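PDB 4B2N: 70 kDa protein, which cleaves rubber latex oxidatively and processively as a dioxygenase of the cytochrome type that carries two heme c groups. Local coordinates for residues A[39-44]-A[86-91]; A[92-97]-A[336-341]; A[105-110]-A[330-335]. All coordinates share one frame; numbering follows the deposited sequence. Where two conformers were deposited one is given.

Contact 1. Residues A[39-44]-A[86-91]; sequences TPLPVD and TTCGQF
The phenyl ring of F91 is met by L41 at its root: CD1 of L41 lies 3.5 Å from F91 CB and 4.0 Å from F91 CG. The two side chains run at about a right angle to each other. A chi1 of -157° sets L41 CG anti to the backbone N, and CD1 beyond it reaches both F91 and T87 O, the latter at 3.6 Å. A branched aliphatic residue suits this place, since L41 also touches L28 and C32 of helix 27-32, while F91 goes on to pack against helix 333-345.

The backbone of 39-43 has the extended angles of polyproline II, as its prolines favour, and is joined to 86-91 by a single beta bridge between P40 and T87. L41 N donates to T86 O at 2.8 Å, and C88 N donates to T39 O at 2.7 Å. P40 and P42 have no N-H to satisfy, whereas L41 between them supplies the one that is used.

T87 is the N-cap of helix 88-104. Its OG1 sits between the backbone N and the carbonyl carbon (chi1 74°) and accepts from Q90 N at 3.0 Å. C88 opens the helix and forms a disulfide with C32; its sulfur has T39 OG1 at 3.6 Å and P42 CD at 4.1 Å beside it. The start of the helix is therefore secured in three chemically different ways: T39 O and T87 OG1 take up N-H groups of its first turn, a covalent link ties C88 to helix 27-32, and L41 packs on the apolar base of F91.

Contact 2. Residues A[92-97]-A[336-341]; sequences RASATR and FEDINN. With HEC (heme c), chain C.
A pair of crossed helices forms this contact: 92-97 in the long helix 88-104 and 336-341 in helix 333-345, which lines the pocket of a heme c. The axes of the two segments cross at 103° and come within 6.8 Å, a close crossing that the small residues S94 and A95 permit; A95 CB lies 3.7 Å from N341 O.

S94 is the polar centre. Its OG, anti to the backbone N (chi1 177°), points across to the other helix and both gives and receives: it donates to D338 OD1 at 2.7 Å and accepts from N341 ND2 at 2.8 Å, in the plane of the amide. The other end of that amide, N341 OD1, accepts from R84, so the amide is held at both its nitrogen and its oxygen. A hydroxyl suits this buried spot because it can serve as donor and acceptor at once.

D338 is also gripped side-on by R97, NE reaching OD2 at 2.8 Å and NH2 reaching OD1 at 3.1 Å. The guanidinium and carboxylate planes are turned 57° apart, and NE comes from above the carboxylate plane. OD1 thus takes two bonds, from S94 on its anti side and R97 on its syn side, both from the same face of the carboxylate, which would tend to stabilise the charged acid.

On the heme side, I339 CD1 sits over the centre of the F336 ring, whose edge atom CE2 lies 3.8 Å from the heme vinyl-derived carbon CBB.

Contact 3. Residues A[105-110]-A[330-335]; sequences RQFFQP and RGLEDE
A salt bridge backed by a small apolar contact joins the loop 105-110, which follows helix 88-104, to the junction of helices 326-331 and 333-345. R105 and E335 carry the charge. NE of R105 donates to E335 OE2 at 2.8 Å and NH2 to OE1 at 3.0 Å, both acceptors lying in the guanidinium plane and both met on the syn side, somewhat out of the carboxylate plane. A second, weak bond runs from NH2 to OE2.

The two planes are only 23° apart, close to the flat pairing that suits a side-on, two-nitrogen grip. R105 bends at chi2 (-82°) and chi3 (-74°), and the two side chains cross at about a right angle. Arginine suits the site: NH2 also forms a salt bridge with D179 and NH1 donates to K177 O, so one guanidinium serves several acceptors.

The loop borders the pocket of a heme c: F108 touches the heme, and the side chain of the neighbouring F107 is about 5 Å from the heme and about 5 Å from the side chain of C191, which is bound to it covalently. The F107 ring lies beside the salt bridge: F107 CE1 is 3.5 Å above one face of the R105 guanidinium, offset toward the rim, and R105 CB is 3.3 Å above the F107 ring plane, toward its rim.

At its edge the ring meets L332 CD2, 3.7 Å from F107 CE1, and E335 OE1; L332 CD2 also lies 3.7 Å from R105 NH2, a place where a branched apolar leucine can touch ring and guanidinium with one methyl.

How the contacts relate
Along the chain, contact 1 closes before contacts 2 and 3 open; segments 105-110 and 330-335 of contact 3 both lie between the two segments of contact 2. Contacts 1 and 2 share helix 88-104, with centres 12 Å apart, and touch where F91 CZ lies 3.4 Å from N341 O. Contacts 2 and 3 share helix 333-345, with centres 14 Å apart, and touch where I339 CD1 lies 3.6 Å from F107 CE2. Contacts 1 and 3 do not touch, their centres being 25 Å apart. Helices 88-104 and 333-345 thus link the disulfide-bearing N-terminal region to the wall of one heme c pocket.

Contact 1. Residues A[39-44]-A[86-91]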
loop_
_atom_site.group_PDB
_atom_site.type_symbol
_atom_site.label_atom_id
_atom_site.label_comp_id
_atom_site.label_asym_id
_atom_site.label_seq_id
_atom_site.Cartn_x
_atom_site.Cartn_y
_atom_site.Cartn_z
ATOM N N THR A 39 6.029 2.632 -31.643
ATOM C CA THR A 39 7.377 2.614 -31.093
ATOM C C THR A 39 7.688 1.498 -30.046
ATOM O O THR A 39 6.887 1.270 -29.138
ATOM C CB THR A 39 8.014 3.997 -30.777
ATOM O OG1 THR A 39 8.692 3.988 -29.522
ATOM C CG2 THR A 39 7.135 5.103 -30.875
ATOM N N PRO A 40 8.849 0.774 -30.216
ATOM C CA PRO A 40 9.156 -0.369 -29.359
ATOM C C PRO A 40 9.239 0.161 -27.944
ATOM O O PRO A 40 9.843 1.223 -27.732
ATOM C CB PRO A 40 10.566 -0.815 -29.828
ATOM C CG PRO A 40 10.633 -0.394 -31.266
ATOM C CD PRO A 40 9.833 0.907 -31.325
ATOM N N LEU A 41 8.633 -0.532 -26.986
ATOM C CA LEU A 41 8.578 0.014 -25.629
ATOM C C LEU A 41 9.991 0.222 -25.036
ATOM O O LEU A 41 10.859 -0.650 -25.146
ATOM C CB LEU A 41 7.759 -0.936 -24.739
ATOM C CG LEU A 41 7.110 -0.363 -23.462
ATOM C CD1 LEU A 41 6.110 0.766 -23.746
ATOM C CD2 LEU A 41 6.446 -1.501 -22.705
ATOM N N PRO A 42 10.223 1.319 -24.309
ATOM C CA PRO A 42 11.500 1.430 -23.580
ATOM C C PRO A 42 11.746 0.260 -22.591
ATOM O O PRO A 42 10.784 -0.310 -22.040
ATOM C CB PRO A 42 11.354 2.735 -22.793
ATOM C CG PRO A 42 10.321 3.480 -23.510
ATOM C CD PRO A 42 9.386 2.508 -24.143
ATOM N N VAL A 43 13.024 -0.050 -22.318
ATOM C CA VAL A 43 13.410 -1.069 -21.348
ATOM C C VAL A 43 12.828 -0.601 -20.005
ATOM O O VAL A 43 12.823 0.594 -19.696
ATOM C CB VAL A 43 14.970 -1.212 -21.268
ATOM C CG1 VAL A 43 15.387 -1.914 -19.996
ATOM C CG2 VAL A 43 15.535 -1.990 -22.479
ATOM N N ASP A 44 12.318 -1.533 -19.214
ATOM C CA ASP A 44 11.816 -1.193 -17.854
ATOM C C ASP A 44 13.036 -1.343 -16.976
ATOM O O ASP A 44 13.499 -2.433 -16.811
ATOM C CB ASP A 44 10.752 -2.211 -17.460
ATOM C CG ASP A 44 10.368 -2.161 -15.984
ATOM O OD1 ASP A 44 10.808 -1.203 -15.280
ATOM O OD2 ASP A 44 9.732 -3.160 -15.512
ATOM N N THR A 86 4.650 -4.608 -25.885
ATOM C CA THR A 86 5.983 -4.559 -26.528
ATOM C C THR A 86 6.132 -3.211 -27.241
ATOM O O THR A 86 7.233 -2.864 -27.719
ATOM C CB THR A 86 6.144 -5.655 -27.591
ATOM O OG1 THR A 86 5.122 -5.474 -28.569
ATOM C CG2 THR A 86 6.048 -7.082 -26.952
ATOM N N THR A 87 5.033 -2.444 -27.324
ATOM C CA THR A 87 5.040 -1.109 -27.953
ATOM C C THR A 87 4.438 -0.009 -27.101
ATOM O O THR A 87 3.699 -0.282 -26.169
ATOM C CB THR A 87 4.240 -1.080 -29.265
ATOM O OG1 THR A 87 2.830 -1.115 -28.977
ATOM C CG2 THR A 87 4.676 -2.245 -30.205
ATOM N N CYS A 88 4.784 1.217 -27.399
ATOM C CA CYS A 88 4.207 2.324 -26.653
ATOM C C CYS A 88 2.677 2.317 -26.722
ATOM O O CYS A 88 2.028 2.600 -25.747
ATOM C CB CYS A 88 4.749 3.640 -27.163
ATOM S SG CYS A 88 6.508 3.919 -26.690
ATOM N N GLY A 89 2.109 1.985 -27.887
ATOM C CA GLY A 89 0.666 2.010 -28.019
ATOM C C GLY A 89 0.006 0.938 -27.159
ATOM O O GLY A 89 -1.008 1.186 -26.507
ATOM N N GLN A 90 0.565 -0.263 -27.180
ATOM C CA GLN A 90 0.084 -1.376 -26.343
ATOM C C GLN A 90 0.106 -1.007 -24.872
ATOM O O GLN A 90 -0.882 -1.194 -24.149
ATOM C CB GLN A 90 0.876 -2.632 -26.577
ATOM C CG GLN A 90 0.510 -3.307 -27.908
ATOM C CD GLN A 90 1.409 -4.541 -28.098
ATOM O OE1 GLN A 90 2.109 -4.953 -27.185
ATOM N NE2 GLN A 90 1.365 -5.139 -29.301
ATOM N N PHE A 91 1.197 -0.386 -24.443
ATOM C CA PHE A 91 1.304 -0.032 -23.027
ATOM C C PHE A 91 0.290 1.046 -22.629
ATOM O O PHE A 91 -0.470 0.914 -21.587
ATOM C CB PHE A 91 2.730 0.453 -22.758
ATOM C CG PHE A 91 2.957 0.894 -21.338
ATOM C CD1 PHE A 91 3.025 -0.038 -20.291
ATOM C CD2 PHE A 91 3.112 2.237 -21.041
ATOM C CE1 PHE A 91 3.229 0.379 -18.958
ATOM C CE2 PHE A 91 3.285 2.644 -19.722
ATOM C CZ PHE A 91 3.348 1.705 -18.683
#

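Contact 2. Residues A[92-97]-A[336-341]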
loop_
_atom_site.group_PDB
_atom_site.type_symbol
_atom_site.label_atom_id
_atom_site.label_comp_id
_atom_site.label_asym_id
_atom_site.label_seq_id
_atom_site.Cartn_x
_atom_site.Cartn_y
_atom_site.Cartn_z
ATOM N N ARG A 92 0.197 2.072 -23.491
ATOM C CA ARG A 92 -0.685 3.213 -23.204
ATOM C C ARG A 92 -2.143 2.728 -23.175
ATOM O O ARG A 92 -2.918 3.198 -22.350
ATOM C CB ARG A 92 -0.480 4.382 -24.236
ATOM C CG ARG A 92 0.885 5.059 -24.064
ATOM C CD ARG A 92 0.968 6.377 -24.816
ATOM N NE ARG A 92 1.137 6.123 -26.232
ATOM C CZ ARG A 92 2.168 6.538 -26.981
ATOM N NH1 ARG A 92 3.120 7.300 -26.484
ATOM N NH2 ARG A 92 2.195 6.190 -28.283
ATOM N N ALA A 93 -2.498 1.790 -24.055
ATOM C CA ALA A 93 -3.894 1.296 -24.071
ATOM C C ALA A 93 -4.118 0.508 -22.783
ATOM O O ALA A 93 -5.155 0.603 -22.144
ATOM C CB ALA A 93 -4.050 0.329 -25.230
ATOM N N SER A 94 -3.100 -0.307 -22.420
ATOM C CA SER A 94 -3.172 -1.076 -21.163
ATOM C C SER A 94 -3.338 -0.147 -19.943
ATOM O O SER A 94 -4.221 -0.351 -19.096
ATOM C CB SER A 94 -1.977 -2.029 -21.024
ATOM O OG SER A 94 -2.057 -2.699 -19.761
ATOM N N ALA A 95 -2.517 0.886 -19.880
ATOM C CA ALA A 95 -2.559 1.830 -18.762
ATOM C C ALA A 95 -3.915 2.574 -18.736
ATOM O O ALA A 95 -4.496 2.761 -17.632
ATOM C CB ALA A 95 -1.353 2.809 -18.843
ATOM N N THR A 96 -4.526 2.833 -19.915
ATOM C CA THR A 96 -5.838 3.457 -19.931
ATOM C C THR A 96 -6.840 2.493 -19.342
ATOM O O THR A 96 -7.744 2.923 -18.610
ATOM C CB THR A 96 -6.250 3.883 -21.366
ATOM O OG1 THR A 96 -5.410 4.992 -21.707
ATOM C CG2 THR A 96 -7.662 4.370 -21.410
ATOM N N ARG A 97 -6.781 1.209 -19.759
ATOM C CA ARG A 97 -7.729 0.221 -19.225
ATOM C C ARG A 97 -7.540 0.076 -17.721
ATOM O O ARG A 97 -8.522 -0.070 -16.981
ATOM C CB ARG A 97 -7.582 -1.163 -19.854
ATOM C CG ARG A 97 -7.911 -1.159 -21.329
ATOM C CD ARG A 97 -7.957 -2.576 -21.907
ATOM N NE ARG A 97 -6.619 -3.173 -21.918
ATOM C CZ ARG A 97 -5.749 -3.166 -22.908
ATOM N NH1 ARG A 97 -5.991 -2.523 -24.042
ATOM N NH2 ARG A 97 -4.600 -3.798 -22.731
ATOM N N PHE A 336 -5.852 -6.975 -13.968
ATOM C CA PHE A 336 -4.788 -6.532 -13.056
ATOM C C PHE A 336 -3.447 -6.235 -13.690
ATOM O O PHE A 336 -2.695 -5.352 -13.257
ATOM C CB PHE A 336 -4.753 -7.436 -11.863
ATOM C CG PHE A 336 -5.766 -7.020 -10.826
ATOM C CD1 PHE A 336 -7.144 -7.327 -10.992
ATOM C CD2 PHE A 336 -5.356 -6.343 -9.670
ATOM C CE1 PHE A 336 -8.093 -6.894 -10.024
ATOM C CE2 PHE A 336 -6.301 -5.922 -8.706
ATOM C CZ PHE A 336 -7.648 -6.159 -8.892
ATOM N N GLU A 337 -3.123 -6.944 -14.751
ATOM C CA GLU A 337 -1.951 -6.577 -15.579
ATOM C C GLU A 337 -2.181 -5.123 -16.162
ATOM O O GLU A 337 -1.302 -4.329 -16.206
ATOM C CB GLU A 337 -1.851 -7.591 -16.765
ATOM C CG GLU A 337 -1.414 -8.971 -16.322
ATOM C CD GLU A 337 0.068 -9.058 -15.921
ATOM O OE1 GLU A 337 0.834 -8.050 -15.903
ATOM O OE2 GLU A 337 0.516 -10.200 -15.649
ATOM N N ASP A 338 -3.401 -4.788 -16.540
ATOM C CA ASP A 338 -3.703 -3.433 -17.029
ATOM C C ASP A 338 -3.627 -2.414 -15.870
ATOM O O ASP A 338 -3.031 -1.350 -16.019
ATOM C CB ASP A 338 -5.130 -3.396 -17.627
ATOM C CG ASP A 338 -5.247 -4.064 -19.020
ATOM O OD1 ASP A 338 -4.227 -4.240 -19.707
ATOM O OD2 ASP A 338 -6.415 -4.404 -19.431
ATOM N N ILE A 339 -4.185 -2.755 -14.687
ATOM C CA ILE A 339 -3.983 -1.918 -13.491
ATOM C C ILE A 339 -2.475 -1.686 -13.242
ATOM O O ILE A 339 -2.036 -0.569 -13.094
ATOM C CB ILE A 339 -4.750 -2.449 -12.227
ATOM C CG1 ILE A 339 -6.320 -2.390 -12.429
ATOM C CG2 ILE A 339 -4.163 -1.740 -10.980
ATOM C CD1 ILE A 339 -7.088 -3.225 -11.418
ATOM N N ASN A 340 -1.710 -2.767 -13.243
ATOM C CA ASN A 340 -0.280 -2.708 -13.007
ATOM C C ASN A 340 0.435 -1.783 -14.006
ATOM O O ASN A 340 1.290 -0.995 -13.632
ATOM C CB ASN A 340 0.342 -4.102 -13.047
ATOM C CG ASN A 340 1.807 -4.057 -12.812
ATOM O OD1 ASN A 340 2.599 -4.362 -13.732
ATOM N ND2 ASN A 340 2.198 -3.594 -11.629
ATOM N N ASN A 341 0.122 -1.948 -15.279
ATOM C CA ASN A 341 0.597 -1.004 -16.269
ATOM C C ASN A 341 0.155 0.444 -16.059
ATOM O O ASN A 341 0.930 1.306 -16.278
ATOM C CB ASN A 341 0.241 -1.451 -17.657
ATOM C CG ASN A 341 1.059 -2.643 -18.088
ATOM O OD1 ASN A 341 2.220 -2.828 -17.628
ATOM N ND2 ASN A 341 0.460 -3.496 -18.896
HETATM FE FE HEC C . -2.854 -2.028 -1.845
HETATM C CHA HEC C . 0.529 -2.639 -1.246
HETATM C CHB HEC C . -2.334 -2.479 -5.292
HETATM C CHC HEC C . -6.319 -2.138 -2.475
HETATM C CHD HEC C . -3.311 -0.997 1.325
HETATM N NA HEC C . -1.346 -2.481 -2.989
HETATM C C1A HEC C . 0.029 -2.537 -2.608
HETATM C C2A HEC C . 0.941 -2.572 -3.741
HETATM C C3A HEC C . 0.153 -2.538 -4.928
HETATM C C4A HEC C . -1.226 -2.457 -4.432
HETATM C CMA HEC C . 0.648 -2.498 -6.360
HETATM C CAA HEC C . 2.490 -2.635 -3.743
HETATM C CBA HEC C . 2.973 -1.206 -3.481
HETATM C CGA HEC C . 4.474 -1.130 -3.273
HETATM O O1A HEC C . 5.095 -1.954 -2.516
HETATM O O2A HEC C . 5.001 -0.162 -3.828
HETATM N NB HEC C . -4.021 -2.362 -3.492
HETATM C C1B HEC C . -3.680 -2.425 -4.784
HETATM C C2B HEC C . -4.777 -2.587 -5.728
HETATM C C3B HEC C . -5.927 -2.509 -4.912
HETATM C C4B HEC C . -5.377 -2.301 -3.577
HETATM C CMB HEC C . -4.556 -2.775 -7.175
HETATM C CAB HEC C . -7.380 -2.666 -5.273
HETATM C CBB HEC C . -7.733 -3.944 -5.784
HETATM N NC HEC C . -4.537 -1.644 -0.869
HETATM C C1C HEC C . -5.886 -1.734 -1.160
HETATM C C2C HEC C . -6.764 -1.277 -0.053
HETATM C C3C HEC C . -5.837 -0.979 1.061
HETATM C C4C HEC C . -4.500 -1.224 0.525
HETATM C CMC HEC C . -8.287 -1.259 -0.130
HETATM C CAC HEC C . -6.153 -0.524 2.453
HETATM C CBC HEC C . -7.244 -1.115 3.097
HETATM N ND HEC C . -1.596 -1.877 -0.251
HETATM C C1D HEC C . -1.970 -1.445 0.952
HETATM C C2D HEC C . -0.906 -1.399 1.903
HETATM C C3D HEC C . 0.205 -1.891 1.151
HETATM C C4D HEC C . -0.336 -2.182 -0.172
HETATM C CMD HEC C . -0.875 -0.965 3.324
HETATM C CAD HEC C . 1.550 -2.161 1.729
HETATM C CBD HEC C . 1.256 -3.551 2.415
HETATM C CGD HEC C . 2.472 -3.994 3.195
HETATM O O1D HEC C . 2.504 -3.886 4.447
HETATM O O2D HEC C . 3.471 -4.379 2.500
#

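Contact 3. Residues A[105-110]-A[330-335]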
loop_
_atom_site.group_PDB
_atom_site.type_symbol
_atom_site.label_atom_id
_atom_site.label_comp_id
_atom_site.label_asym_id
_atom_site.label_seq_id
_atom_site.Cartn_x
_atom_site.Cartn_y
_atom_site.Cartn_z
ATOM N N ARG A 105 -14.548 -0.441 -11.688
ATOM C CA ARG A 105 -14.808 -1.893 -11.484
ATOM C C ARG A 105 -14.937 -2.191 -10.005
ATOM O O ARG A 105 -14.083 -1.791 -9.216
ATOM C CB ARG A 105 -13.657 -2.711 -12.144
ATOM C CG ARG A 105 -13.869 -2.750 -13.647
ATOM C CD ARG A 105 -14.887 -3.862 -13.984
ATOM N NE ARG A 105 -14.272 -5.196 -13.849
ATOM C CZ ARG A 105 -14.684 -6.179 -13.058
ATOM N NH1 ARG A 105 -15.747 -6.015 -12.269
ATOM N NH2 ARG A 105 -14.051 -7.360 -13.043
ATOM N N GLN A 106 -15.979 -2.920 -9.617
ATOM C CA GLN A 106 -16.071 -3.362 -8.221
ATOM C C GLN A 106 -15.277 -4.671 -8.004
ATOM O O GLN A 106 -15.760 -5.773 -8.247
ATOM C CB GLN A 106 -17.508 -3.548 -7.779
ATOM C CG GLN A 106 -17.571 -3.718 -6.240
ATOM C CD GLN A 106 -18.884 -3.247 -5.698
ATOM O OE1 GLN A 106 -18.954 -2.332 -4.839
ATOM N NE2 GLN A 106 -19.937 -3.821 -6.218
ATOM N N PHE A 107 -14.051 -4.527 -7.574
ATOM C CA PHE A 107 -13.170 -5.643 -7.285
ATOM C C PHE A 107 -13.318 -6.038 -5.819
ATOM O O PHE A 107 -13.569 -7.212 -5.505
ATOM C CB PHE A 107 -11.724 -5.180 -7.491
ATOM C CG PHE A 107 -11.384 -4.954 -8.936
ATOM C CD1 PHE A 107 -11.551 -5.999 -9.883
ATOM C CD2 PHE A 107 -10.929 -3.716 -9.363
ATOM C CE1 PHE A 107 -11.289 -5.803 -11.246
ATOM C CE2 PHE A 107 -10.616 -3.517 -10.730
ATOM C CZ PHE A 107 -10.822 -4.566 -11.654
ATOM N N PHE A 108 -13.133 -5.040 -4.956
ATOM C CA PHE A 108 -13.099 -5.188 -3.475
ATOM C C PHE A 108 -14.480 -5.576 -2.977
ATOM O O PHE A 108 -15.515 -5.138 -3.506
ATOM C CB PHE A 108 -12.596 -3.854 -2.902
ATOM C CG PHE A 108 -12.504 -3.785 -1.389
ATOM C CD1 PHE A 108 -13.668 -3.599 -0.585
ATOM C CD2 PHE A 108 -11.295 -3.878 -0.758
ATOM C CE1 PHE A 108 -13.597 -3.541 0.832
ATOM C CE2 PHE A 108 -11.217 -3.764 0.645
ATOM C CZ PHE A 108 -12.357 -3.584 1.424
ATOM N N GLN A 109 -14.512 -6.515 -2.045
ATOM C CA GLN A 109 -15.721 -6.960 -1.350
ATOM C C GLN A 109 -16.801 -5.890 -1.109
ATOM O O GLN A 109 -16.562 -5.005 -0.349
ATOM C CB GLN A 109 -15.266 -7.546 0.019
ATOM C CG GLN A 109 -16.452 -8.100 0.815
ATOM C CD GLN A 109 -17.146 -9.182 0.081
ATOM O OE1 GLN A 109 -16.526 -10.234 -0.255
ATOM N NE2 GLN A 109 -18.444 -9.022 -0.121
ATOM N N PRO A 110 -18.025 -6.039 -1.683
ATOM C CA PRO A 110 -19.077 -5.060 -1.374
ATOM C C PRO A 110 -19.428 -5.080 0.103
ATOM O O PRO A 110 -19.449 -6.165 0.712
ATOM C CB PRO A 110 -20.277 -5.584 -2.164
ATOM C CG PRO A 110 -19.664 -6.180 -3.399
ATOM C CD PRO A 110 -18.370 -6.832 -2.884
ATOM N N ARG A 330 -9.391 -16.100 -10.412
ATOM C CA ARG A 330 -8.175 -16.249 -11.266
ATOM C C ARG A 330 -8.268 -15.361 -12.526
ATOM O O ARG A 330 -7.274 -14.818 -13.007
ATOM C CB ARG A 330 -7.998 -17.712 -11.723
ATOM C CG ARG A 330 -7.618 -18.632 -10.581
ATOM C CD ARG A 330 -7.132 -19.977 -11.067
ATOM N NE ARG A 330 -7.998 -20.593 -12.073
ATOM C CZ ARG A 330 -8.812 -21.619 -11.845
ATOM N NH1 ARG A 330 -8.935 -22.115 -10.630
ATOM N NH2 ARG A 330 -9.497 -22.177 -12.864
ATOM N N GLY A 331 -9.481 -15.244 -13.060
ATOM C CA GLY A 331 -9.716 -14.524 -14.342
ATOM C C GLY A 331 -9.700 -12.993 -14.240
ATOM O O GLY A 331 -9.768 -12.328 -15.258
ATOM N N LEU A 332 -9.498 -12.445 -13.031
ATOM C CA LEU A 332 -9.176 -11.025 -12.856
ATOM C C LEU A 332 -7.785 -10.680 -13.347
ATOM O O LEU A 332 -7.460 -9.497 -13.455
ATOM C CB LEU A 332 -9.223 -10.566 -11.374
ATOM C CG LEU A 332 -10.652 -10.649 -10.843
ATOM C CD1 LEU A 332 -10.678 -10.512 -9.330
ATOM C CD2 LEU A 332 -11.500 -9.510 -11.364
ATOM N N GLU A 333 -6.963 -11.682 -13.627
ATOM C CA GLU A 333 -5.553 -11.425 -13.976
ATOM C C GLU A 333 -5.308 -10.413 -15.128
ATOM O O GLU A 333 -4.462 -9.534 -14.969
ATOM C CB GLU A 333 -4.791 -12.756 -14.243
ATOM C CG GLU A 333 -3.275 -12.527 -14.331
ATOM C CD GLU A 333 -2.521 -13.871 -14.317
ATOM O OE1 GLU A 333 -2.645 -14.595 -13.297
ATOM O OE2 GLU A 333 -1.866 -14.203 -15.354
ATOM N N ASP A 334 -5.982 -10.551 -16.279
ATOM C CA ASP A 334 -5.803 -9.580 -17.387
ATOM C C ASP A 334 -6.098 -8.146 -16.880
ATOM O O ASP A 334 -5.349 -7.197 -17.192
ATOM C CB ASP A 334 -6.713 -9.875 -18.622
ATOM C CG ASP A 334 -6.426 -11.204 -19.311
ATOM O OD1 ASP A 334 -5.451 -11.892 -18.977
ATOM O OD2 ASP A 334 -7.184 -11.547 -20.257
ATOM N N GLU A 335 -7.190 -7.975 -16.118
ATOM C CA GLU A 335 -7.553 -6.647 -15.610
ATOM C C GLU A 335 -6.477 -6.070 -14.705
ATOM O O GLU A 335 -6.134 -4.853 -14.735
ATOM C CB GLU A 335 -8.892 -6.724 -14.892
ATOM C CG GLU A 335 -10.001 -6.830 -15.918
ATOM C CD GLU A 335 -11.370 -7.052 -15.259
ATOM O OE1 GLU A 335 -11.554 -8.047 -14.536
ATOM O OE2 GLU A 335 -12.288 -6.249 -15.525
#